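Local coordinates for actin depolymerization factor 2 (PDB 2XFA), which probably binds actin and promotes the disassembly and turnover of actin filaments, at residues 14-19 / 40-45; 31-36 / 44-49; 57-62 / 77-82; 89-94 / 123-128. All blocks are in the same frame, centred on the assembly; numbering follows the deposited sequence.

Contact 1. Residues 14-19 / 40-45; sequences DECIYE and EKIVVD
V44 turns its side chain at the flank of helix 14-19, and two glutamates one helical turn apart cross it at about right angles. Its branch CG2, lying beside the V44 backbone N with CG1 anti to it (chi1 173°), does the touching: it sits 3.8 Å from E15 OE2 and 4.1 Å from E19 CG. E15 meets the valine with its carboxylate, whereas E19 meets it with the aliphatic part of a chain that bends at chi2. C16 meets the strand nearer its start, at I42 and V43. Its SG, anti to the C16 carbonyl carbon and beside the backbone N (chi1 -77°), comes within 3.3 Å of I42 O and 4.0 Å of I42 CG2; C16 SG also lies 4.0 Å from V43 CA. The backbone O of C16 accepts from Y34 OH on strand 31-37, tying this turn of the helix to the sheet. E15 OE1 and E19 OE2 approach to 2.7 Å, while E19 OE1 accepts from N29 ND2. No hydrogen bond joins 14-19 to 40-45, so helix and strand are held by van der Waals contact; two acid oxygens this close suggest that one group probably holds a proton.

Contact 2. Residues 31-36 / 44-49; sequences YIIYKI and VDVLEH
Strands 31-36 and 44-48 run antiparallel, their axes 4.3 Å apart at closest, and the register slips by one residue at a classic beta bulge where D45 and V46 both face I33. I33 O accepts twice there, from D45 N at 2.7 Å and V46 N at 3.2 Å, and I33 N returns a nearly straight bond to V46 O. On the face shared by Y31, I33 and V46, the Y31 ring takes the crowded position between backbone N and carbonyl carbon (chi1 68°). E48 CB then lies over one face of this ring, 3.6 Å from its centroid, a CH-pi contact; Y31 OH bonds to N66 OD1. The I32 and L47 chains lie alongside on the opposite face, I32 CG1 3.6 Å from L47 CD2, next to helix 14-24. K35 crosses D45 at about a right angle, its CD 3.7 Å from D45 CB, while D45 OD2 forms a salt bridge with R73. This is a bulged beta hairpin in the central mixed sheet of the ADF/cofilin fold.

Contact 3. Residues 57-62 / 77-82; sequences DNIIMR and ADMPIP
No aromatic ring or other planar side chain takes part where 57-62 meets 77-82; the one ring is the puckered pyrrolidine of P80, whose CD is touched by I59 CG2 at 4.3 Å. The rest is aliphatic chain against the M79 thioether and the A77 methyl. I59 carries the contact: with CG1 anti to the backbone N (chi1 -180°) and CG2 in the crowded position between N and carbonyl carbon, both branches can reach the strand. CD1 presses on M79 SD at 3.5 Å and on M79 CE at 3.7 Å, CG2 meets the same sulfur at 3.8 Å, and CD1 also reaches A77 CB at 4.1 Å. The M79 chain leaves beside its backbone N and bends at chi2 (-59°), crossing I59 at about a right angle and setting its sulfur against both branches. Its terminal CE goes on to I60 CG1, 4.2 Å away. All five touching residues are buried, and no hydrogen bond crosses. I60 also packs on L141, and M79 on Y93. Helix 57-62 runs at 155° to strand 77-81, and helix 56-65 covers one face of the central sheet beside helix 137-146, the helix-on-sheet layering of the ADF/cofilin fold.

Contact 4. Residues 89-94 / 123-128; sequences RDRIYF and GIFKSL
I92 O is gripped by two backbone N-H groups: F125 N at 2.7 Å and, more weakly, K126 N at 3.4 Å. From there the strands run parallel, F94 N giving a straight bond to K126 O (2.9 Å) and L128 N binding F94 O nearly along the C=O axis. A water accepts from I92 N and donates to G123 O, linking the backbones beyond the strand pairing; the positive phi of G123 (89°) suits glycine. These are the two strands of a beta-alpha-beta crossover through helix 104-118, with 126-130 outermost in the sheet. F125, its CG anti to the backbone N, offers one ring face to R91, whose CG sits over the centre, 3.8 Å from the centroid, in a CH-pi contact; the R91 chain bends at chi2, leaving NE 3.5 Å from F125 CE1. Y93 lies alongside F125 at an oblique tilt and sets CD1 against L128 CD1, 3.9 Å away, on the face covered by helix 137-146. On the other face, F94 CB packs against I124 CD1 at 3.8 Å, next to V118 of helix 104-118.

All four contacts build on one mixed sheet. Contacts 1 and 2, with centres about 8 Å apart, share V44 and D45 and are stitched by V43 N to K35 O (2.7 Å, probably a hydrogen bond). Contact 2 reaches contact 3 through the salt bridge from E48 OE1 to R62 NE (3.3 Å), which ties the hairpin to helix 56-65. Contacts 3 and 4, centres about 11 Å apart, meet along neighbouring strands, where M79 N lies 2.8 Å from R91 O. Contacts 1 and 3 are farthest apart, about 22 Å between centres, their helices packing on opposite faces of the sheet.

Contact 1. Residues 14-19 / 40-45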
loop_
_atom_site.group_PDB
_atom_site.type_symbol
_atom_site.label_atom_id
_atom_site.label_comp_id
_atom_site.label_asym_id
_atom_site.label_seq_id
_atom_site.Cartn_x
_atom_site.Cartn_y
_atom_site.Cartn_z
ATOM N N ASP A 14 -12.243 0.847 -11.554
ATOM C CA ASP A 14 -11.313 0.550 -12.645
ATOM C C ASP A 14 -10.084 1.460 -12.693
ATOM O O ASP A 14 -9.031 1.047 -13.175
ATOM C CB ASP A 14 -12.049 0.567 -13.984
ATOM C CG ASP A 14 -13.252 -0.358 -13.989
ATOM O OD1 ASP A 14 -13.057 -1.580 -14.166
ATOM O OD2 ASP A 14 -14.387 0.135 -13.794
ATOM N N GLU A 15 -10.213 2.689 -12.201
ATOM C CA GLU A 15 -9.054 3.566 -12.051
ATOM C C GLU A 15 -7.987 2.896 -11.172
ATOM O O GLU A 15 -6.792 3.171 -11.310
ATOM C CB GLU A 15 -9.460 4.911 -11.438
ATOM C CG GLU A 15 -9.140 6.140 -12.305
ATOM C CD GLU A 15 -7.873 6.896 -11.874
ATOM O OE1 GLU A 15 -6.953 7.039 -12.713
ATOM O OE2 GLU A 15 -7.802 7.363 -10.712
ATOM N N CYS A 16 -8.425 2.019 -10.273
ATOM C CA CYS A 16 -7.512 1.365 -9.339
ATOM C C CYS A 16 -6.454 0.598 -10.096
ATOM O O CYS A 16 -5.257 0.804 -9.879
ATOM C CB CYS A 16 -8.260 0.413 -8.416
ATOM S SG CYS A 16 -9.150 1.257 -7.105
ATOM N N ILE A 17 -6.908 -0.273 -10.997
ATOM C CA ILE A 17 -6.002 -1.092 -11.785
ATOM C C ILE A 17 -5.284 -0.236 -12.823
ATOM O O ILE A 17 -4.116 -0.477 -13.138
ATOM C CB ILE A 17 -6.728 -2.287 -12.460
ATOM C CG1 ILE A 17 -7.586 -3.048 -11.442
ATOM C CG2 ILE A 17 -5.728 -3.234 -13.084
ATOM C CD1 ILE A 17 -8.926 -2.399 -11.163
ATOM N N TYR A 18 -5.980 0.772 -13.341
ATOM C CA TYR A 18 -5.364 1.715 -14.263
ATOM C C TYR A 18 -4.071 2.245 -13.670
ATOM O O TYR A 18 -3.027 2.183 -14.302
ATOM C CB TYR A 18 -6.310 2.884 -14.553
ATOM C CG TYR A 18 -5.695 4.017 -15.354
ATOM C CD1 TYR A 18 -5.327 3.837 -16.682
ATOM C CD2 TYR A 18 -5.507 5.279 -14.788
ATOM C CE1 TYR A 18 -4.767 4.872 -17.418
ATOM C CE2 TYR A 18 -4.956 6.328 -15.523
ATOM C CZ TYR A 18 -4.585 6.111 -16.836
ATOM O OH TYR A 18 -4.035 7.131 -17.579
ATOM N N GLU A 19 -4.142 2.770 -12.451
ATOM C CA GLU A 19 -2.976 3.403 -11.834
ATOM C C GLU A 19 -1.906 2.401 -11.437
ATOM O O GLU A 19 -0.707 2.660 -11.591
ATOM C CB GLU A 19 -3.378 4.243 -10.617
ATOM C CG GLU A 19 -4.260 5.450 -10.957
ATOM C CD GLU A 19 -3.580 6.461 -11.884
ATOM O OE1 GLU A 19 -2.373 6.300 -12.186
ATOM O OE2 GLU A 19 -4.263 7.425 -12.303
ATOM N N GLU A 40 -18.284 1.285 -0.067
ATOM C CA GLU A 40 -18.715 0.367 -1.119
ATOM C C GLU A 40 -17.887 0.380 -2.408
ATOM O O GLU A 40 -18.184 -0.354 -3.348
ATOM C CB GLU A 40 -20.209 0.578 -1.434
ATOM C CG GLU A 40 -20.832 -0.527 -2.305
ATOM C CD GLU A 40 -22.359 -0.525 -2.294
ATOM O OE1 GLU A 40 -22.956 0.320 -1.588
ATOM O OE2 GLU A 40 -22.959 -1.373 -2.994
ATOM N N LYS A 41 -16.851 1.203 -2.465
ATOM C CA LYS A 41 -16.069 1.287 -3.688
ATOM C C LYS A 41 -14.619 1.542 -3.326
ATOM O O LYS A 41 -14.330 2.512 -2.645
ATOM C CB LYS A 41 -16.590 2.442 -4.529
ATOM C CG LYS A 41 -16.370 2.325 -6.019
ATOM C CD LYS A 41 -16.805 3.613 -6.703
ATOM C CE LYS A 41 -17.178 3.377 -8.156
ATOM N NZ LYS A 41 -16.078 2.706 -8.909
ATOM N N ILE A 42 -13.699 0.692 -3.779
ATOM C CA ILE A 42 -12.287 0.952 -3.498
ATOM C C ILE A 42 -11.818 1.963 -4.520
ATOM O O ILE A 42 -12.047 1.783 -5.711
ATOM C CB ILE A 42 -11.436 -0.314 -3.516
ATOM C CG1 ILE A 42 -11.954 -1.286 -2.444
ATOM C CG2 ILE A 42 -9.937 0.036 -3.327
ATOM C CD1 ILE A 42 -11.115 -2.510 -2.251
ATOM N N VAL A 43 -11.220 3.055 -4.048
ATOM C CA VAL A 43 -10.804 4.148 -4.934
ATOM C C VAL A 43 -9.360 4.633 -4.644
ATOM O O VAL A 43 -8.811 4.354 -3.585
ATOM C CB VAL A 43 -11.804 5.325 -4.841
ATOM C CG1 VAL A 43 -11.667 6.029 -3.514
ATOM C CG2 VAL A 43 -11.590 6.305 -5.961
ATOM N N VAL A 44 -8.758 5.335 -5.598
ATOM C CA VAL A 44 -7.445 5.940 -5.427
ATOM C C VAL A 44 -7.525 7.142 -4.483
ATOM O O VAL A 44 -8.303 8.068 -4.705
ATOM C CB VAL A 44 -6.896 6.438 -6.771
ATOM C CG1 VAL A 44 -5.614 7.222 -6.559
ATOM C CG2 VAL A 44 -6.670 5.281 -7.704
ATOM N N ASP A 45 -6.732 7.124 -3.423
ATOM C CA ASP A 45 -6.718 8.224 -2.476
ATOM C C ASP A 45 -5.563 9.185 -2.782
ATOM O O ASP A 45 -5.737 10.402 -2.787
ATOM C CB ASP A 45 -6.597 7.671 -1.063
ATOM C CG ASP A 45 -6.426 8.767 -0.017
ATOM O OD1 ASP A 45 -6.901 9.909 -0.257
ATOM O OD2 ASP A 45 -5.826 8.478 1.050
#

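Contact 2. Residues 31-36 / 44-49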
loop_
_atom_site.group_PDB
_atom_site.type_symbol
_atom_site.label_atom_id
_atom_site.label_comp_id
_atom_site.label_asym_id
_atom_site.label_seq_id
_atom_site.Cartn_x
_atom_site.Cartn_y
_atom_site.Cartn_z
ATOM N N TYR A 31 4.063 5.325 -5.656
ATOM C CA TYR A 31 3.182 4.610 -4.765
ATOM C C TYR A 31 1.764 5.069 -4.968
ATOM O O TYR A 31 1.519 6.133 -5.503
ATOM C CB TYR A 31 3.581 4.700 -3.276
ATOM C CG TYR A 31 3.446 6.051 -2.616
ATOM C CD1 TYR A 31 2.239 6.474 -2.090
ATOM C CD2 TYR A 31 4.533 6.889 -2.495
ATOM C CE1 TYR A 31 2.119 7.697 -1.481
ATOM C CE2 TYR A 31 4.421 8.119 -1.884
ATOM C CZ TYR A 31 3.211 8.515 -1.381
ATOM O OH TYR A 31 3.095 9.736 -0.777
ATOM N N ILE A 32 0.831 4.224 -4.577
ATOM C CA ILE A 32 -0.575 4.550 -4.704
ATOM C C ILE A 32 -1.137 4.187 -3.363
ATOM O O ILE A 32 -0.739 3.173 -2.805
ATOM C CB ILE A 32 -1.279 3.692 -5.733
ATOM C CG1 ILE A 32 -0.589 3.810 -7.091
ATOM C CG2 ILE A 32 -2.740 4.099 -5.836
ATOM C CD1 ILE A 32 -0.867 2.612 -8.013
ATOM N N ILE A 33 -2.020 5.035 -2.831
ATOM C CA ILE A 33 -2.774 4.696 -1.641
ATOM C C ILE A 33 -4.244 4.618 -2.063
ATOM O O ILE A 33 -4.720 5.484 -2.773
ATOM C CB ILE A 33 -2.553 5.745 -0.516
ATOM C CG1 ILE A 33 -1.094 5.700 -0.059
ATOM C CG2 ILE A 33 -3.426 5.443 0.680
ATOM C CD1 ILE A 33 -0.718 6.777 0.867
ATOM N N TYR A 34 -4.932 3.553 -1.662
ATOM C CA TYR A 34 -6.325 3.325 -2.025
ATOM C C TYR A 34 -7.161 3.382 -0.777
ATOM O O TYR A 34 -6.665 3.069 0.304
ATOM C CB TYR A 34 -6.514 1.901 -2.574
ATOM C CG TYR A 34 -5.775 1.597 -3.828
ATOM C CD1 TYR A 34 -6.312 1.920 -5.062
ATOM C CD2 TYR A 34 -4.540 0.967 -3.791
ATOM C CE1 TYR A 34 -5.644 1.626 -6.225
ATOM C CE2 TYR A 34 -3.860 0.680 -4.943
ATOM C CZ TYR A 34 -4.423 1.010 -6.163
ATOM O OH TYR A 34 -3.757 0.722 -7.324
ATOM N N LYS A 35 -8.448 3.688 -0.921
ATOM C CA LYS A 35 -9.311 3.666 0.234
ATOM C C LYS A 35 -10.692 3.185 -0.165
ATOM O O LYS A 35 -11.029 3.127 -1.343
ATOM C CB LYS A 35 -9.432 5.073 0.819
ATOM C CG LYS A 35 -10.190 6.000 -0.094
ATOM C CD LYS A 35 -10.059 7.466 0.321
ATOM C CE LYS A 35 -11.390 8.196 0.106
ATOM N NZ LYS A 35 -11.236 9.466 -0.657
ATOM N N ILE A 36 -11.495 2.822 0.819
ATOM C CA ILE A 36 -12.891 2.511 0.528
ATOM C C ILE A 36 -13.714 3.774 0.704
ATOM O O ILE A 36 -13.795 4.336 1.792
ATOM C CB ILE A 36 -13.417 1.370 1.398
ATOM C CG1 ILE A 36 -12.559 0.124 1.154
ATOM C CG2 ILE A 36 -14.895 1.098 1.077
ATOM C CD1 ILE A 36 -12.752 -0.996 2.154
ATOM N N VAL A 44 -8.758 5.335 -5.598
ATOM C CA VAL A 44 -7.445 5.940 -5.427
ATOM C C VAL A 44 -7.525 7.142 -4.483
ATOM O O VAL A 44 -8.303 8.068 -4.705
ATOM C CB VAL A 44 -6.896 6.438 -6.771
ATOM C CG1 VAL A 44 -5.614 7.222 -6.559
ATOM C CG2 VAL A 44 -6.670 5.281 -7.704
ATOM N N ASP A 45 -6.732 7.124 -3.423
ATOM C CA ASP A 45 -6.718 8.224 -2.476
ATOM C C ASP A 45 -5.563 9.185 -2.782
ATOM O O ASP A 45 -5.737 10.402 -2.787
ATOM C CB ASP A 45 -6.597 7.671 -1.063
ATOM C CG ASP A 45 -6.426 8.767 -0.017
ATOM O OD1 ASP A 45 -6.901 9.909 -0.257
ATOM O OD2 ASP A 45 -5.826 8.478 1.050
ATOM N N VAL A 46 -4.385 8.626 -3.041
ATOM C CA VAL A 46 -3.181 9.415 -3.278
ATOM C C VAL A 46 -2.316 8.734 -4.321
ATOM O O VAL A 46 -2.221 7.490 -4.360
ATOM C CB VAL A 46 -2.311 9.526 -1.986
ATOM C CG1 VAL A 46 -1.007 10.263 -2.260
ATOM C CG2 VAL A 46 -3.080 10.177 -0.853
ATOM N N LEU A 47 -1.679 9.551 -5.154
ATOM C CA LEU A 47 -0.707 9.084 -6.131
ATOM C C LEU A 47 0.572 9.886 -5.994
ATOM O O LEU A 47 0.538 11.109 -6.066
ATOM C CB LEU A 47 -1.237 9.296 -7.552
ATOM C CG LEU A 47 -2.285 8.318 -8.072
ATOM C CD1 LEU A 47 -2.924 8.841 -9.339
ATOM C CD2 LEU A 47 -1.645 6.989 -8.339
ATOM N N GLU A 48 1.702 9.215 -5.820
ATOM C CA GLU A 48 2.982 9.910 -5.883
ATOM C C GLU A 48 3.579 9.768 -7.272
ATOM O O GLU A 48 4.020 8.687 -7.651
ATOM C CB GLU A 48 3.953 9.384 -4.832
ATOM C CG GLU A 48 5.156 10.288 -4.571
ATOM C CD GLU A 48 4.767 11.604 -3.909
ATOM O OE1 GLU A 48 4.614 11.634 -2.666
ATOM O OE2 GLU A 48 4.612 12.610 -4.632
ATOM N N HIS A 49 3.582 10.869 -8.021
ATOM C CA HIS A 49 4.098 10.911 -9.389
ATOM C C HIS A 49 5.607 11.141 -9.462
ATOM O O HIS A 49 6.199 11.037 -10.538
ATOM C CB HIS A 49 3.419 12.033 -10.181
ATOM C CG HIS A 49 1.944 11.853 -10.356
ATOM N ND1 HIS A 49 1.406 10.911 -11.204
ATOM C CD2 HIS A 49 0.897 12.515 -9.810
ATOM C CE1 HIS A 49 0.086 10.992 -11.165
ATOM N NE2 HIS A 49 -0.248 11.955 -10.328
#

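Contact 3. Residues 57-62 / 77-82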
loop_
_atom_site.group_PDB
_atom_site.type_symbol
_atom_site.label_atom_id
_atom_site.label_comp_id
_atom_site.label_asym_id
_atom_site.label_seq_id
_atom_site.Cartn_x
_atom_site.Cartn_y
_atom_site.Cartn_z
ATOM N N ASP A 57 13.856 4.719 2.649
ATOM C CA ASP A 57 13.496 5.444 3.843
ATOM C C ASP A 57 12.706 6.683 3.488
ATOM O O ASP A 57 11.715 6.988 4.141
ATOM C CB ASP A 57 14.764 5.768 4.584
ATOM C CG ASP A 57 15.713 4.587 4.583
ATOM O OD1 ASP A 57 15.584 3.734 5.487
ATOM O OD2 ASP A 57 16.541 4.477 3.648
ATOM N N ASN A 58 13.091 7.368 2.421
ATOM C CA ASN A 58 12.297 8.514 2.011
ATOM C C ASN A 58 10.932 8.107 1.490
ATOM O O ASN A 58 9.949 8.811 1.693
ATOM C CB ASN A 58 13.025 9.380 0.988
ATOM C CG ASN A 58 12.858 10.864 1.271
ATOM O OD1 ASN A 58 11.895 11.494 0.827
ATOM N ND2 ASN A 58 13.792 11.427 2.033
ATOM N N ILE A 59 10.835 6.970 0.817
ATOM C CA ILE A 59 9.526 6.633 0.295
ATOM C C ILE A 59 8.578 6.223 1.438
ATOM O O ILE A 59 7.420 6.617 1.459
ATOM C CB ILE A 59 9.604 5.629 -0.886
ATOM C CG1 ILE A 59 8.214 5.313 -1.410
ATOM C CG2 ILE A 59 10.282 4.350 -0.470
ATOM C CD1 ILE A 59 7.610 4.157 -0.731
ATOM N N ILE A 60 9.093 5.440 2.379
ATOM C CA ILE A 60 8.383 5.029 3.583
ATOM C C ILE A 60 7.935 6.267 4.392
ATOM O O ILE A 60 6.801 6.323 4.872
ATOM C CB ILE A 60 9.285 4.137 4.462
ATOM C CG1 ILE A 60 9.547 2.785 3.779
ATOM C CG2 ILE A 60 8.685 3.935 5.847
ATOM C CD1 ILE A 60 10.744 2.040 4.373
ATOM N N MET A 61 8.804 7.269 4.485
ATOM C CA MET A 61 8.444 8.519 5.167
ATOM C C MET A 61 7.278 9.220 4.473
ATOM O O MET A 61 6.318 9.661 5.127
ATOM C CB MET A 61 9.656 9.437 5.268
ATOM C CG MET A 61 9.385 10.761 5.933
ATOM S SD MET A 61 10.778 11.874 5.682
ATOM C CE MET A 61 10.841 11.932 3.892
ATOM N N ARG A 62 7.350 9.309 3.148
ATOM C CA ARG A 62 6.285 9.950 2.378
ATOM C C ARG A 62 4.954 9.210 2.508
ATOM O O ARG A 62 3.901 9.819 2.627
ATOM C CB ARG A 62 6.682 10.024 0.908
ATOM C CG ARG A 62 7.952 10.823 0.660
ATOM C CD ARG A 62 7.645 12.258 0.354
ATOM N NE ARG A 62 7.362 12.457 -1.061
ATOM C CZ ARG A 62 8.218 12.994 -1.926
ATOM N NH1 ARG A 62 9.424 13.391 -1.528
ATOM N NH2 ARG A 62 7.865 13.136 -3.194
ATOM N N ALA A 77 3.393 0.124 -3.304
ATOM C CA ALA A 77 4.631 0.877 -3.408
ATOM C C ALA A 77 5.675 0.122 -4.220
ATOM O O ALA A 77 5.903 -1.057 -3.998
ATOM C CB ALA A 77 5.184 1.138 -2.039
ATOM N N ASP A 78 6.331 0.825 -5.134
ATOM C CA ASP A 78 7.474 0.280 -5.874
ATOM C C ASP A 78 8.749 0.579 -5.087
ATOM O O ASP A 78 9.304 1.669 -5.190
ATOM C CB ASP A 78 7.537 0.931 -7.246
ATOM C CG ASP A 78 8.167 0.037 -8.296
ATOM O OD1 ASP A 78 8.511 -1.128 -7.985
ATOM O OD2 ASP A 78 8.309 0.509 -9.445
ATOM N N MET A 79 9.186 -0.377 -4.274
ATOM C CA MET A 79 10.301 -0.165 -3.357
ATOM C C MET A 79 11.651 -0.426 -4.010
ATOM O O MET A 79 11.865 -1.490 -4.579
ATOM C CB MET A 79 10.150 -1.082 -2.146
ATOM C CG MET A 79 8.872 -0.849 -1.372
ATOM S SD MET A 79 8.816 0.861 -0.803
ATOM C CE MET A 79 7.748 0.687 0.624
ATOM N N PRO A 80 12.574 0.543 -3.917
ATOM C CA PRO A 80 13.921 0.390 -4.476
ATOM C C PRO A 80 14.778 -0.470 -3.564
ATOM O O PRO A 80 15.275 0.024 -2.554
ATOM C CB PRO A 80 14.469 1.828 -4.494
ATOM C CG PRO A 80 13.319 2.727 -4.066
ATOM C CD PRO A 80 12.380 1.864 -3.299
ATOM N N ILE A 81 14.966 -1.735 -3.917
ATOM C CA ILE A 81 15.638 -2.650 -3.010
ATOM C C ILE A 81 16.851 -3.373 -3.607
ATOM O O ILE A 81 16.737 -4.152 -4.557
ATOM C CB ILE A 81 14.651 -3.651 -2.401
ATOM C CG1 ILE A 81 13.745 -2.935 -1.406
ATOM C CG2 ILE A 81 15.394 -4.767 -1.697
ATOM C CD1 ILE A 81 12.721 -3.835 -0.798
ATOM N N PRO A 82 18.028 -3.113 -3.030
ATOM C CA PRO A 82 19.268 -3.706 -3.531
ATOM C C PRO A 82 19.319 -5.205 -3.258
ATOM O O PRO A 82 18.955 -5.656 -2.169
ATOM C CB PRO A 82 20.349 -2.975 -2.731
ATOM C CG PRO A 82 19.675 -2.574 -1.474
ATOM C CD PRO A 82 18.258 -2.258 -1.851
#

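Contact 4. Residues 89-94 / 123-128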
loop_
_atom_site.group_PDB
_atom_site.type_symbol
_atom_site.label_atom_id
_atom_site.label_comp_id
_atom_site.label_asym_id
_atom_site.label_seq_id
_atom_site.Cartn_x
_atom_site.Cartn_y
_atom_site.Cartn_z
ATOM N N ARG A 89 17.021 -3.281 -7.341
ATOM C CA ARG A 89 15.900 -3.813 -8.090
ATOM C C ARG A 89 14.619 -3.317 -7.443
ATOM O O ARG A 89 14.479 -3.387 -6.218
ATOM C CB ARG A 89 15.922 -5.336 -8.066
ATOM C CG ARG A 89 17.200 -5.952 -8.601
ATOM C CD ARG A 89 17.384 -5.661 -10.080
ATOM N NE ARG A 89 17.577 -6.889 -10.848
ATOM C CZ ARG A 89 18.746 -7.515 -10.989
ATOM N NH1 ARG A 89 19.837 -7.028 -10.407
ATOM N NH2 ARG A 89 18.820 -8.628 -11.709
ATOM N N ASP A 90 13.693 -2.825 -8.268
ATOM C CA ASP A 90 12.378 -2.374 -7.808
ATOM C C ASP A 90 11.438 -3.543 -7.538
ATOM O O ASP A 90 11.194 -4.367 -8.430
ATOM C CB ASP A 90 11.734 -1.468 -8.856
ATOM C CG ASP A 90 12.441 -0.134 -8.992
ATOM O OD1 ASP A 90 12.238 0.538 -10.030
ATOM O OD2 ASP A 90 13.197 0.241 -8.066
ATOM N N ARG A 91 10.898 -3.601 -6.319
ATOM C CA ARG A 91 9.961 -4.665 -5.915
ATOM C C ARG A 91 8.615 -4.055 -5.547
ATOM O O ARG A 91 8.557 -3.021 -4.881
ATOM C CB ARG A 91 10.482 -5.436 -4.698
ATOM C CG ARG A 91 11.805 -6.208 -4.904
ATOM C CD ARG A 91 11.983 -6.574 -6.356
ATOM N NE ARG A 91 12.834 -7.748 -6.544
ATOM C CZ ARG A 91 13.189 -8.227 -7.733
ATOM N NH1 ARG A 91 12.779 -7.623 -8.842
ATOM N NH2 ARG A 91 13.959 -9.303 -7.815
ATOM N N ILE A 92 7.530 -4.702 -5.944
ATOM C CA ILE A 92 6.217 -4.159 -5.645
ATOM C C ILE A 92 5.697 -4.729 -4.342
ATOM O O ILE A 92 5.529 -5.936 -4.215
ATOM C CB ILE A 92 5.214 -4.437 -6.759
ATOM C CG1 ILE A 92 5.646 -3.734 -8.047
ATOM C CG2 ILE A 92 3.838 -3.933 -6.345
ATOM C CD1 ILE A 92 4.892 -4.240 -9.262
ATOM N N TYR A 93 5.489 -3.863 -3.356
ATOM C CA TYR A 93 4.936 -4.296 -2.075
ATOM C C TYR A 93 3.481 -3.875 -2.007
ATOM O O TYR A 93 3.132 -2.798 -2.460
ATOM C CB TYR A 93 5.702 -3.659 -0.915
ATOM C CG TYR A 93 6.998 -4.365 -0.631
ATOM C CD1 TYR A 93 7.116 -5.242 0.446
ATOM C CD2 TYR A 93 8.086 -4.215 -1.479
ATOM C CE1 TYR A 93 8.311 -5.916 0.694
ATOM C CE2 TYR A 93 9.280 -4.889 -1.246
ATOM C CZ TYR A 93 9.391 -5.732 -0.160
ATOM O OH TYR A 93 10.582 -6.390 0.061
ATOM N N PHE A 94 2.648 -4.707 -1.406
ATOM C CA PHE A 94 1.270 -4.337 -1.143
ATOM C C PHE A 94 1.146 -4.271 0.380
ATOM O O PHE A 94 1.545 -5.198 1.067
ATOM C CB PHE A 94 0.310 -5.387 -1.696
ATOM C CG PHE A 94 -1.126 -5.091 -1.416
ATOM C CD1 PHE A 94 -1.901 -4.431 -2.355
ATOM C CD2 PHE A 94 -1.701 -5.447 -0.208
ATOM C CE1 PHE A 94 -3.244 -4.151 -2.108
ATOM C CE2 PHE A 94 -3.045 -5.163 0.057
ATOM C CZ PHE A 94 -3.817 -4.515 -0.892
ATOM N N GLY A 123 1.896 -9.474 -10.012
ATOM C CA GLY A 123 3.233 -8.926 -9.878
ATOM C C GLY A 123 3.665 -8.442 -8.490
ATOM O O GLY A 123 4.785 -7.957 -8.325
ATOM N N ILE A 124 2.825 -8.610 -7.476
ATOM C CA ILE A 124 3.234 -8.259 -6.103
ATOM C C ILE A 124 4.387 -9.110 -5.571
ATOM O O ILE A 124 4.328 -10.347 -5.550
ATOM C CB ILE A 124 2.076 -8.380 -5.105
ATOM C CG1 ILE A 124 0.950 -7.427 -5.493
ATOM C CG2 ILE A 124 2.558 -8.096 -3.668
ATOM C CD1 ILE A 124 -0.296 -7.631 -4.650
ATOM N N PHE A 125 5.436 -8.431 -5.120
ATOM C CA PHE A 125 6.600 -9.089 -4.542
ATOM C C PHE A 125 6.279 -9.575 -3.141
ATOM O O PHE A 125 6.645 -10.676 -2.765
ATOM C CB PHE A 125 7.794 -8.146 -4.517
ATOM C CG PHE A 125 9.057 -8.791 -4.070
ATOM C CD1 PHE A 125 9.885 -9.423 -4.987
ATOM C CD2 PHE A 125 9.429 -8.764 -2.741
ATOM C CE1 PHE A 125 11.044 -10.029 -4.592
ATOM C CE2 PHE A 125 10.600 -9.371 -2.334
ATOM C CZ PHE A 125 11.407 -10.012 -3.264
ATOM N N LYS A 126 5.579 -8.763 -2.362
ATOM C CA LYS A 126 5.161 -9.207 -1.038
ATOM C C LYS A 126 3.959 -8.425 -0.547
ATOM O O LYS A 126 3.852 -7.216 -0.759
ATOM C CB LYS A 126 6.302 -9.086 -0.031
ATOM C CG LYS A 126 6.043 -9.846 1.240
ATOM C CD LYS A 126 7.335 -10.081 1.978
ATOM C CE LYS A 126 7.174 -11.117 3.065
ATOM N NZ LYS A 126 8.407 -11.213 3.899
ATOM N N SER A 127 3.043 -9.137 0.092
ATOM C CA SER A 127 1.871 -8.512 0.678
ATOM C C SER A 127 2.065 -8.473 2.198
ATOM O O SER A 127 2.485 -9.471 2.794
ATOM C CB SER A 127 0.635 -9.316 0.313
ATOM O OG SER A 127 -0.505 -8.707 0.882
ATOM N N LEU A 128 1.778 -7.325 2.813
ATOM C CA LEU A 128 2.061 -7.099 4.234
ATOM C C LEU A 128 0.843 -6.560 4.956
ATOM O O LEU A 128 0.073 -5.814 4.401
ATOM C CB LEU A 128 3.159 -6.040 4.394
ATOM C CG LEU A 128 4.488 -6.243 3.673
ATOM C CD1 LEU A 128 5.430 -5.080 3.910
ATOM C CD2 LEU A 128 5.092 -7.523 4.174
HETATM O O HOH W 1 7.560 -7.057 -7.636
#